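PDB 6ULX: amino acid adenylation domain-containing protein, which probably activates an alpha-keto acid such as 4-methyl-2-oxopentanoate with ATP, forming an acyl adenylate, as ANL adenylating enzymes do. Local coordinates for residues A[334-339]-A[414-419]; A[175-180]-A[189-194]; A[383-388]-A[448-453]. All coordinates share one frame; numbering follows the deposited sequence.

Contact 1: A[334-339]-A[414-419]. With QA7 (5'-O-{(S)-hydroxy[(4-methyl-2-oxopentanoyl)oxy]phosphoryl}adenosine), chain B.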
loop_
_atom_site.group_PDB
_atom_site.type_symbol
_atom_site.label_atom_id
_atom_site.label_comp_id
_atom_site.label_asym_id
_atom_site.label_seq_id
_atom_site.Cartn_x
_atom_site.Cartn_y
_atom_site.Cartn_z
ATOM N N SER A 334 -5.185 -4.216 -1.091
ATOM C CA SER A 334 -5.972 -4.198 -2.318
ATOM C C SER A 334 -7.264 -4.990 -2.150
ATOM O O SER A 334 -8.319 -4.583 -2.652
ATOM C CB SER A 334 -5.152 -4.770 -3.474
ATOM O OG SER A 334 -4.029 -3.951 -3.755
ATOM N N GLU A 335 -7.200 -6.118 -1.436
ATOM C CA GLU A 335 -8.362 -6.987 -1.309
ATOM C C GLU A 335 -9.508 -6.323 -0.561
ATOM O O GLU A 335 -10.664 -6.743 -0.723
ATOM C CB GLU A 335 -7.974 -8.292 -0.604
ATOM C CG GLU A 335 -7.071 -9.205 -1.426
ATOM C CD GLU A 335 -5.611 -8.806 -1.369
ATOM O OE1 GLU A 335 -5.297 -7.725 -0.824
ATOM O OE2 GLU A 335 -4.768 -9.581 -1.868
ATOM N N ILE A 336 -9.221 -5.310 0.254
ATOM C CA ILE A 336 -10.251 -4.604 0.999
ATOM C C ILE A 336 -10.384 -3.158 0.529
ATOM O O ILE A 336 -10.875 -2.311 1.272
ATOM C CB ILE A 336 -9.995 -4.680 2.511
ATOM C CG1 ILE A 336 -8.603 -4.153 2.854
ATOM C CG2 ILE A 336 -10.144 -6.118 2.996
ATOM C CD1 ILE A 336 -8.209 -4.362 4.313
ATOM N N SER A 337 -9.951 -2.874 -0.701
ATOM C CA SER A 337 -10.095 -1.561 -1.318
ATOM C C SER A 337 -9.418 -0.471 -0.485
ATOM O O SER A 337 -9.999 0.579 -0.212
ATOM C CB SER A 337 -11.574 -1.236 -1.555
ATOM O OG SER A 337 -12.311 -1.276 -0.350
ATOM N N SER A 338 -8.173 -0.741 -0.087
ATOM C CA SER A 338 -7.286 0.243 0.524
ATOM C C SER A 338 -7.482 0.330 2.032
ATOM O O SER A 338 -7.861 -0.654 2.672
ATOM C CB SER A 338 -7.482 1.631 -0.119
ATOM O OG SER A 338 -8.586 2.323 0.449
ATOM N N ALA A 339 -7.223 1.502 2.607
ATOM C CA ALA A 339 -7.074 1.616 4.053
ATOM C C ALA A 339 -8.363 1.278 4.787
ATOM O O ALA A 339 -9.466 1.576 4.317
ATOM C CB ALA A 339 -6.629 3.035 4.426
ATOM N N GLY A 414 -16.195 -6.819 6.696
ATOM C CA GLY A 414 -16.860 -5.585 6.345
ATOM C C GLY A 414 -17.334 -5.544 4.910
ATOM O O GLY A 414 -17.192 -6.507 4.154
ATOM N N PRO A 415 -17.903 -4.410 4.507
ATOM C CA PRO A 415 -18.432 -4.266 3.143
ATOM C C PRO A 415 -17.423 -3.817 2.094
ATOM O O PRO A 415 -17.811 -3.640 0.931
ATOM C CB PRO A 415 -19.518 -3.191 3.330
ATOM C CG PRO A 415 -18.978 -2.317 4.423
ATOM C CD PRO A 415 -18.199 -3.235 5.353
ATOM N N THR A 416 -16.155 -3.630 2.460
ATOM C CA THR A 416 -15.137 -3.168 1.528
ATOM C C THR A 416 -14.369 -4.308 0.875
ATOM O O THR A 416 -13.393 -4.052 0.160
ATOM C CB THR A 416 -14.142 -2.242 2.240
ATOM O OG1 THR A 416 -13.288 -3.025 3.087
ATOM C CG2 THR A 416 -14.878 -1.212 3.090
ATOM N N THR A 417 -14.779 -5.554 1.103
ATOM C CA THR A 417 -14.004 -6.702 0.650
ATOM C C THR A 417 -14.312 -7.023 -0.806
ATOM O O THR A 417 -15.454 -6.895 -1.257
ATOM C CB THR A 417 -14.291 -7.914 1.531
ATOM O OG1 THR A 417 -14.004 -7.588 2.898
ATOM C CG2 THR A 417 -13.437 -9.109 1.104
ATOM N N MET A 418 -13.279 -7.444 -1.534
ATOM C CA MET A 418 -13.402 -7.743 -2.946
ATOM C C MET A 418 -14.441 -8.845 -3.181
ATOM O O MET A 418 -14.870 -9.552 -2.267
ATOM C CB MET A 418 -12.057 -8.196 -3.511
ATOM C CG MET A 418 -11.497 -9.454 -2.817
ATOM S SD MET A 418 -10.018 -10.119 -3.596
ATOM C CE MET A 418 -9.681 -11.529 -2.554
ATOM N N LYS A 419 -14.835 -8.988 -4.451
ATOM C CA LYS A 419 -15.577 -10.178 -4.848
ATOM C C LYS A 419 -14.702 -11.422 -4.748
ATOM O O LYS A 419 -15.202 -12.512 -4.458
ATOM C CB LYS A 419 -16.097 -10.043 -6.277
ATOM C CG LYS A 419 -17.122 -8.938 -6.499
ATOM C CD LYS A 419 -17.869 -9.188 -7.806
ATOM C CE LYS A 419 -18.640 -7.970 -8.270
ATOM N NZ LYS A 419 -19.380 -8.252 -9.533
HETATM C C01 QA7 B . -3.669 2.146 1.121
HETATM C C02 QA7 B . -3.170 1.416 2.362
HETATM C C03 QA7 B . -2.685 2.464 3.363
HETATM C C04 QA7 B . -2.126 0.367 2.022
HETATM C C05 QA7 B . -2.652 -0.642 0.997
HETATM C C06 QA7 B . -1.686 -1.582 0.293
HETATM C C10 QA7 B . -1.104 -4.841 1.404
HETATM C C11 QA7 B . -0.114 -5.220 2.302
HETATM C C12 QA7 B . -0.727 -5.645 3.720
HETATM C C13 QA7 B . 0.208 -5.514 4.510
HETATM C C14 QA7 B . 1.105 -4.219 3.924
HETATM C C16 QA7 B . -0.056 -2.067 4.325
HETATM C C18 QA7 B . 0.876 -1.468 6.208
HETATM C C19 QA7 B . 1.346 -0.875 7.414
HETATM C C21 QA7 B . 2.762 -2.662 7.740
HETATM C C23 QA7 B . 1.415 -2.666 5.838
HETATM N N15 QA7 B . 0.825 -3.024 4.666
HETATM N N17 QA7 B . -0.035 -1.108 5.267
HETATM N N20 QA7 B . 2.269 -1.490 8.139
HETATM N N22 QA7 B . 2.367 -3.246 6.621
HETATM N N24 QA7 B . 0.797 0.388 7.853
HETATM O O07 QA7 B . -2.122 -2.481 -0.720
HETATM O O09 QA7 B . -0.505 -4.569 0.169
HETATM O O25 QA7 B . 0.790 -4.057 2.683
HETATM O O26 QA7 B . 1.121 -6.676 4.561
HETATM O O27 QA7 B . -1.261 -7.050 3.653
HETATM O O28 QA7 B . -2.436 -5.015 -1.415
HETATM O O29 QA7 B . -0.510 -3.767 -2.280
HETATM O O30 QA7 B . -0.551 -1.514 0.638
HETATM O O31 QA7 B . -3.809 -0.683 0.757
HETATM P P08 QA7 B . -1.403 -3.956 -1.079
#

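Contact 2: A[175-180]-A[189-194]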
loop_
_atom_site.group_PDB
_atom_site.type_symbol
_atom_site.label_atom_id
_atom_site.label_comp_id
_atom_site.label_asym_id
_atom_site.label_seq_id
_atom_site.Cartn_x
_atom_site.Cartn_y
_atom_site.Cartn_z
ATOM N N PHE A 175 -13.556 -2.620 -11.385
ATOM C CA PHE A 175 -12.221 -2.724 -11.963
ATOM C C PHE A 175 -11.485 -3.907 -11.346
ATOM O O PHE A 175 -11.849 -4.404 -10.277
ATOM C CB PHE A 175 -11.403 -1.430 -11.766
ATOM C CG PHE A 175 -11.111 -1.090 -10.324
ATOM C CD1 PHE A 175 -10.152 -1.793 -9.606
ATOM C CD2 PHE A 175 -11.783 -0.056 -9.693
ATOM C CE1 PHE A 175 -9.884 -1.484 -8.284
ATOM C CE2 PHE A 175 -11.519 0.263 -8.374
ATOM C CZ PHE A 175 -10.567 -0.448 -7.667
ATOM N N PHE A 176 -10.451 -4.356 -12.047
ATOM C CA PHE A 176 -9.474 -5.294 -11.524
ATOM C C PHE A 176 -8.234 -4.526 -11.075
ATOM O O PHE A 176 -7.942 -3.430 -11.553
ATOM C CB PHE A 176 -9.080 -6.328 -12.580
ATOM C CG PHE A 176 -10.210 -7.205 -13.042
ATOM C CD1 PHE A 176 -10.766 -8.152 -12.197
ATOM C CD2 PHE A 176 -10.702 -7.096 -14.331
ATOM C CE1 PHE A 176 -11.799 -8.967 -12.625
ATOM C CE2 PHE A 176 -11.732 -7.908 -14.765
ATOM C CZ PHE A 176 -12.282 -8.847 -13.912
ATOM N N ILE A 177 -7.495 -5.123 -10.146
ATOM C CA ILE A 177 -6.224 -4.558 -9.694
ATOM C C ILE A 177 -5.316 -5.705 -9.262
ATOM O O ILE A 177 -5.733 -6.600 -8.523
ATOM C CB ILE A 177 -6.418 -3.543 -8.552
ATOM C CG1 ILE A 177 -5.076 -2.908 -8.189
ATOM C CG2 ILE A 177 -7.041 -4.202 -7.334
ATOM C CD1 ILE A 177 -5.204 -1.644 -7.349
ATOM N N LEU A 178 -4.071 -5.671 -9.726
ATOM C CA LEU A 178 -3.121 -6.741 -9.478
ATOM C C LEU A 178 -2.382 -6.519 -8.167
ATOM O O LEU A 178 -1.958 -5.402 -7.857
ATOM C CB LEU A 178 -2.121 -6.839 -10.630
ATOM C CG LEU A 178 -2.534 -7.720 -11.810
ATOM C CD1 LEU A 178 -3.968 -7.443 -12.219
ATOM C CD2 LEU A 178 -1.593 -7.508 -12.992
ATOM N N THR A 179 -2.232 -7.599 -7.398
ATOM C CA THR A 179 -1.479 -7.553 -6.159
ATOM C C THR A 179 0.019 -7.636 -6.456
ATOM O O THR A 179 0.455 -7.636 -7.611
ATOM C CB THR A 179 -1.901 -8.691 -5.234
ATOM O OG1 THR A 179 -1.549 -9.948 -5.828
ATOM C CG2 THR A 179 -3.404 -8.657 -4.989
ATOM N N SER A 180 0.821 -7.715 -5.392
ATOM C CA SER A 180 2.256 -7.929 -5.535
ATOM C C SER A 180 2.627 -9.405 -5.466
ATOM O O SER A 180 3.594 -9.826 -6.112
ATOM C CB SER A 180 3.020 -7.167 -4.450
ATOM O OG SER A 180 3.463 -8.044 -3.430
ATOM N N VAL A 189 -7.295 -8.979 -8.297
ATOM C CA VAL A 189 -8.359 -8.620 -7.367
ATOM C C VAL A 189 -9.493 -7.955 -8.135
ATOM O O VAL A 189 -9.271 -7.021 -8.911
ATOM C CB VAL A 189 -7.823 -7.692 -6.266
ATOM C CG1 VAL A 189 -8.969 -7.144 -5.425
ATOM C CG2 VAL A 189 -6.818 -8.434 -5.394
ATOM N N GLU A 190 -10.714 -8.431 -7.912
ATOM C CA GLU A 190 -11.905 -7.931 -8.589
ATOM C C GLU A 190 -12.794 -7.229 -7.572
ATOM O O GLU A 190 -13.238 -7.846 -6.601
ATOM C CB GLU A 190 -12.659 -9.073 -9.270
ATOM C CG GLU A 190 -13.897 -8.634 -10.034
ATOM C CD GLU A 190 -14.566 -9.787 -10.765
ATOM O OE1 GLU A 190 -15.481 -9.534 -11.572
ATOM O OE2 GLU A 190 -14.174 -10.944 -10.533
ATOM N N HIS A 191 -13.053 -5.947 -7.799
ATOM C CA HIS A 191 -13.889 -5.142 -6.922
ATOM C C HIS A 191 -15.190 -4.759 -7.614
ATOM O O HIS A 191 -15.313 -4.821 -8.841
ATOM C CB HIS A 191 -13.153 -3.869 -6.475
ATOM C CG HIS A 191 -12.235 -4.079 -5.312
ATOM N ND1 HIS A 191 -12.694 -4.379 -4.047
ATOM C CD2 HIS A 191 -10.886 -4.032 -5.221
ATOM C CE1 HIS A 191 -11.668 -4.505 -3.227
ATOM N NE2 HIS A 191 -10.559 -4.297 -3.914
ATOM N N SER A 192 -16.160 -4.353 -6.802
ATOM C CA SER A 192 -17.452 -3.877 -7.270
ATOM C C SER A 192 -17.642 -2.421 -6.857
ATOM O O SER A 192 -16.899 -1.879 -6.033
ATOM C CB SER A 192 -18.591 -4.732 -6.704
ATOM O OG SER A 192 -18.724 -4.518 -5.303
ATOM N N HIS A 193 -18.662 -1.785 -7.442
ATOM C CA HIS A 193 -19.012 -0.434 -7.025
ATOM C C HIS A 193 -19.302 -0.386 -5.531
ATOM O O HIS A 193 -18.910 0.562 -4.839
ATOM C CB HIS A 193 -20.225 0.071 -7.815
ATOM C CG HIS A 193 -19.990 0.175 -9.291
ATOM N ND1 HIS A 193 -19.637 1.354 -9.907
ATOM C CD2 HIS A 193 -20.062 -0.755 -10.270
ATOM C CE1 HIS A 193 -19.498 1.148 -11.205
ATOM N NE2 HIS A 193 -19.749 -0.127 -11.451
ATOM N N ARG A 194 -19.994 -1.401 -5.015
ATOM C CA ARG A 194 -20.416 -1.378 -3.621
ATOM C C ARG A 194 -19.224 -1.453 -2.675
ATOM O O ARG A 194 -19.186 -0.743 -1.663
ATOM C CB ARG A 194 -21.382 -2.537 -3.352
ATOM C CG ARG A 194 -22.103 -2.449 -2.022
ATOM C CD ARG A 194 -22.862 -3.732 -1.708
ATOM N NE ARG A 194 -23.829 -4.076 -2.750
ATOM C CZ ARG A 194 -25.047 -3.547 -2.847
ATOM N NH1 ARG A 194 -25.452 -2.638 -1.972
ATOM N NH2 ARG A 194 -25.857 -3.927 -3.828
#

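Contact 3: A[383-388]-A[448-453]. With QA7 (5'-O-{(S)-hydroxy[(4-methyl-2-oxopentanoyl)oxy]phosphoryl}adenosine), chain B.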
loop_
_atom_site.group_PDB
_atom_site.type_symbol
_atom_site.label_atom_id
_atom_site.label_comp_id
_atom_site.label_asym_id
_atom_site.label_seq_id
_atom_site.Cartn_x
_atom_site.Cartn_y
_atom_site.Cartn_z
ATOM N N LEU A 383 -1.757 1.963 14.277
ATOM C CA LEU A 383 -2.384 2.291 13.006
ATOM C C LEU A 383 -3.843 2.699 13.153
ATOM O O LEU A 383 -4.484 3.012 12.148
ATOM C CB LEU A 383 -2.257 1.105 12.045
ATOM C CG LEU A 383 -0.824 0.601 11.882
ATOM C CD1 LEU A 383 -0.740 -0.561 10.903
ATOM C CD2 LEU A 383 0.104 1.736 11.434
ATOM N N GLY A 384 -4.381 2.707 14.372
ATOM C CA GLY A 384 -5.653 3.344 14.657
ATOM C C GLY A 384 -6.818 2.376 14.684
ATOM O O GLY A 384 -6.691 1.171 14.452
ATOM N N LYS A 385 -7.985 2.940 14.989
ATOM C CA LYS A 385 -9.230 2.193 15.021
ATOM C C LYS A 385 -9.730 1.929 13.606
ATOM O O LYS A 385 -9.356 2.633 12.659
ATOM C CB LYS A 385 -10.285 2.971 15.804
ATOM C CG LYS A 385 -9.866 3.372 17.208
ATOM C CD LYS A 385 -10.961 4.175 17.901
ATOM C CE LYS A 385 -10.502 4.684 19.264
ATOM N NZ LYS A 385 -11.512 5.588 19.891
ATOM N N PRO A 386 -10.585 0.924 13.430
ATOM C CA PRO A 386 -11.163 0.684 12.102
ATOM C C PRO A 386 -12.128 1.792 11.706
ATOM O O PRO A 386 -12.782 2.412 12.548
ATOM C CB PRO A 386 -11.888 -0.661 12.258
ATOM C CG PRO A 386 -12.149 -0.787 13.727
ATOM C CD PRO A 386 -10.994 -0.101 14.413
ATOM N N ILE A 387 -12.206 2.036 10.402
ATOM C CA ILE A 387 -13.139 3.017 9.856
ATOM C C ILE A 387 -14.557 2.489 10.053
ATOM O O ILE A 387 -14.743 1.281 10.275
ATOM C CB ILE A 387 -12.855 3.303 8.374
ATOM C CG1 ILE A 387 -12.980 2.026 7.547
ATOM C CG2 ILE A 387 -11.466 3.913 8.213
ATOM C CD1 ILE A 387 -12.833 2.250 6.050
ATOM N N PRO A 388 -15.579 3.340 9.976
ATOM C CA PRO A 388 -16.955 2.846 10.131
ATOM C C PRO A 388 -17.261 1.734 9.137
ATOM O O PRO A 388 -16.875 1.793 7.966
ATOM C CB PRO A 388 -17.815 4.090 9.870
ATOM C CG PRO A 388 -16.918 5.244 10.210
ATOM C CD PRO A 388 -15.519 4.808 9.824
ATOM N N GLU A 448 -6.858 -1.153 22.971
ATOM C CA GLU A 448 -7.897 -0.135 23.096
ATOM C C GLU A 448 -8.698 0.001 21.805
ATOM O O GLU A 448 -9.171 1.089 21.464
ATOM C CB GLU A 448 -7.296 1.218 23.490
ATOM C CG GLU A 448 -6.476 1.186 24.772
ATOM C CD GLU A 448 -7.313 0.875 25.997
ATOM O OE1 GLU A 448 -8.556 0.839 25.881
ATOM O OE2 GLU A 448 -6.726 0.667 27.081
ATOM N N GLY A 449 -8.846 -1.098 21.073
ATOM C CA GLY A 449 -9.551 -1.084 19.811
ATOM C C GLY A 449 -8.752 -0.586 18.632
ATOM O O GLY A 449 -9.319 -0.419 17.545
ATOM N N ARG A 450 -7.459 -0.333 18.809
ATOM C CA ARG A 450 -6.599 0.180 17.754
ATOM C C ARG A 450 -5.649 -0.912 17.286
ATOM O O ARG A 450 -5.059 -1.635 18.098
ATOM C CB ARG A 450 -5.807 1.396 18.244
ATOM C CG ARG A 450 -6.686 2.577 18.635
ATOM C CD ARG A 450 -5.860 3.799 18.996
ATOM N NE ARG A 450 -5.077 3.598 20.211
ATOM C CZ ARG A 450 -5.495 3.917 21.434
ATOM N NH1 ARG A 450 -6.697 4.453 21.617
ATOM N NH2 ARG A 450 -4.706 3.700 22.478
ATOM N N LEU A 451 -5.511 -1.036 15.969
ATOM C CA LEU A 451 -4.690 -2.089 15.390
ATOM C C LEU A 451 -3.224 -1.672 15.331
ATOM O O LEU A 451 -2.894 -0.498 15.139
ATOM C CB LEU A 451 -5.178 -2.431 13.980
ATOM C CG LEU A 451 -4.374 -3.481 13.211
ATOM C CD1 LEU A 451 -4.455 -4.839 13.906
ATOM C CD2 LEU A 451 -4.865 -3.581 11.772
ATOM N N THR A 452 -2.344 -2.656 15.497
ATOM C CA THR A 452 -0.905 -2.464 15.353
ATOM C C THR A 452 -0.330 -3.714 14.705
ATOM O O THR A 452 -0.504 -4.814 15.228
ATOM C CB THR A 452 -0.227 -2.203 16.704
ATOM O OG1 THR A 452 -0.685 -0.960 17.242
ATOM C CG2 THR A 452 1.285 -2.161 16.540
ATOM N N LEU A 453 0.344 -3.548 13.571
ATOM C CA LEU A 453 0.944 -4.669 12.864
ATOM C C LEU A 453 2.370 -4.898 13.355
ATOM O O LEU A 453 3.092 -3.950 13.677
ATOM C CB LEU A 453 0.944 -4.421 11.357
ATOM C CG LEU A 453 -0.411 -4.442 10.653
ATOM C CD1 LEU A 453 -0.213 -4.311 9.143
ATOM C CD2 LEU A 453 -1.200 -5.692 10.979
HETATM C C01 QA7 B . -3.669 2.146 1.121
HETATM C C02 QA7 B . -3.170 1.416 2.362
HETATM C C03 QA7 B . -2.685 2.464 3.363
HETATM C C04 QA7 B . -2.126 0.367 2.022
HETATM C C05 QA7 B . -2.652 -0.642 0.997
HETATM C C06 QA7 B . -1.686 -1.582 0.293
HETATM C C10 QA7 B . -1.104 -4.841 1.404
HETATM C C11 QA7 B . -0.114 -5.220 2.302
HETATM C C12 QA7 B . -0.727 -5.645 3.720
HETATM C C13 QA7 B . 0.208 -5.514 4.510
HETATM C C14 QA7 B . 1.105 -4.219 3.924
HETATM C C16 QA7 B . -0.056 -2.067 4.325
HETATM C C18 QA7 B . 0.876 -1.468 6.208
HETATM C C19 QA7 B . 1.346 -0.875 7.414
HETATM C C21 QA7 B . 2.762 -2.662 7.740
HETATM C C23 QA7 B . 1.415 -2.666 5.838
HETATM N N15 QA7 B . 0.825 -3.024 4.666
HETATM N N17 QA7 B . -0.035 -1.108 5.267
HETATM N N20 QA7 B . 2.269 -1.490 8.139
HETATM N N22 QA7 B . 2.367 -3.246 6.621
HETATM N N24 QA7 B . 0.797 0.388 7.853
HETATM O O07 QA7 B . -2.122 -2.481 -0.720
HETATM O O09 QA7 B . -0.505 -4.569 0.169
HETATM O O25 QA7 B . 0.790 -4.057 2.683
HETATM O O26 QA7 B . 1.121 -6.676 4.561
HETATM O O27 QA7 B . -1.261 -7.050 3.653
HETATM O O28 QA7 B . -2.436 -5.015 -1.415
HETATM O O29 QA7 B . -0.510 -3.767 -2.280
HETATM O O30 QA7 B . -0.551 -1.514 0.638
HETATM O O31 QA7 B . -3.809 -0.683 0.757
HETATM P P08 QA7 B . -1.403 -3.956 -1.079
#

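Contact 1: A[334-339]-A[414-419]
The carbonyl of Glu335 meets the backbone of Met418 where the Phe-Gly-Met-Ser-Glu signature of this ANL adenylating enzyme, which ends at Glu335 and is followed by a turn into strand 338-342, is held by the loop between strands 408-413 and 420-421. Met418 N donates to Glu335 O at 2.8 Å. One residue further on, Thr416 OG1 donates to Ile336 O at 3.1 Å, from a position tilted out of the carbonyl plane. Chi1 of 74° sets that hydroxyl between its own backbone N and carbonyl carbon, which brings it to the Ile336 carbonyl. The Thr416 carbonyl adds a weaker touch, its O lying 3.3 Å from Ile336 CA in a CA-H...O contact.

Beside these polar links, Glu335 and Met418 run side by side in the same direction. Met418 CE sits 3.7 Å from Glu335 CG, and the sulfur flanks the same methylene, so the thioether lines the aliphatic part of an acidic side chain. The Glu335 chain bends at chi2 (81°), carrying the carboxylate away from the loop, and OE2 is hydrogen-bonded to Tyr421. Phe432 packs on Thr417 and Met418, while Ala198 and Asn199 of helix 193-207 pack on Thr416.

What this scaffold positions is the start of the turn. Ser334 O takes two donors, His191 NE2 and, within the turn, Ser337 N at 3.1 Å. On the ligand side, Ser334 N points nearly straight at phosphate oxygen O28 of the acyl adenylate, 2.9 Å away.

Contact 2: A[175-180]-A[189-194]
Strands 175-178 and 189-192 run antiparallel at 148°, and Ile177 and Val189 form a hydrogen-bonded pair in which Ile177 N reaches Val189 O and Val189 N reaches Ile177 O, both at 2.9 Å. Further along, His191 N donates to Phe175 O in a longer bond of 3.2 Å.

One face of this hairpin carries Phe176 beside Glu190. The extended glutamate runs alongside the ring, with CG 3.4 Å from Phe176 CE1, its carboxylate turned 51° against the ring plane and OE1 bonded to Ser173. On the other face Ile177 CG2 packs against Val189 CB at 3.7 Å, and Phe175 and His191 lie next to each other, Phe175 CE1 being 4.1 Å from His191 CD2. At the loop end, the Thr179 and Val189 side chains cross at about a right angle, their CG2 methyls 3.4 Å apart, while Thr179 OG1 bonds to Lys187 N.

The turn beginning at Thr179 has the sequence Thr-Ser-Gly-Ser-Thr-Gly, consistent with the phosphate-binding loop of adenylating enzymes. In its stem, the face of Phe175, Ile177 and Val189 is largely apolar but includes the His191 imidazole, whose ND1 bond to Ser195 OG joins the one to Ser334 in fixing the ring's rotation.

Contact 3: A[383-388]-A[448-453]
Leu383 and Leu453 both turn CG anti to their carbonyl carbons (chi1 -53° and -70°) and then run extended, which brings Leu383 CD1 to 3.9 Å from Leu453 CG. The two side chains cross at about a right angle beside the adenine of the bound acyl adenylate, at a junction between two sheets of the ANL adenylation fold: the loop into the short edge strand 385-386 of the large mixed sheet meets strand 450-456, at the edge of the five-stranded antiparallel sheet. Leu383 CD1 approaches the exocyclic amine N24 at 3.5 Å, and Leu453 CD1 approaches C21, the carbon between two ring nitrogens, at 3.7 Å. One leucine from the loop before strand 385-386 and one from strand 450-456 thus make a single greasy wall for the base. Phe331 of strand 327-333 packs on both of them and on Leu451, so the wall rests on the core.

The backbones hold each other through Leu451, which uses both its N-H and its C=O. Its O accepts from Leu383 N at 2.8 Å, and its N gives its hydrogen to Gly384 O at 2.9 Å. Gly384 and Gly449 both have positive phi, where a CB would press on the preceding carbonyl O; Gly449 O lies near Pro386 CD.

Toward the surface two long basic side chains meet along their aliphatic parts. Lys385 and Arg450 cross there, while the guanidinium pairs through NE with Glu382, which probably eases the nearness of two positive charges. Lys385 CE comes to an edge of the guanidinium, near its plane, but Lys385 NZ stays 5.2 Å from Arg450 NH1. The stems themselves are in close apolar contact, Lys385 CG and Arg450 CG being 3.6 Å apart.

How the contacts relate
Along the chain, contact 2 closes before either of the others opens, whereas contacts 1 and 3 interleave: 334-339, 383-388, 414-419, 448-453. Contacts 1 and 2 have centres about 9 Å apart and are joined directly, since Lys419 extends the sheet of the hairpin through its backbone bond to Glu190. The centre of contact 3 lies about 16 Å from that of contact 1, sharing the nine-stranded mixed sheet where strands 338-342 and 385-386 are neighbours, and about 24 Å from that of contact 2, with no touch. Three sheets therefore converge on one acyl adenylate, contact 1 at its phosphate and contact 3 at its adenine, while contact 2 probably carries the phosphate-binding loop, the Thr179 side chain being about 5 Å from the ligand.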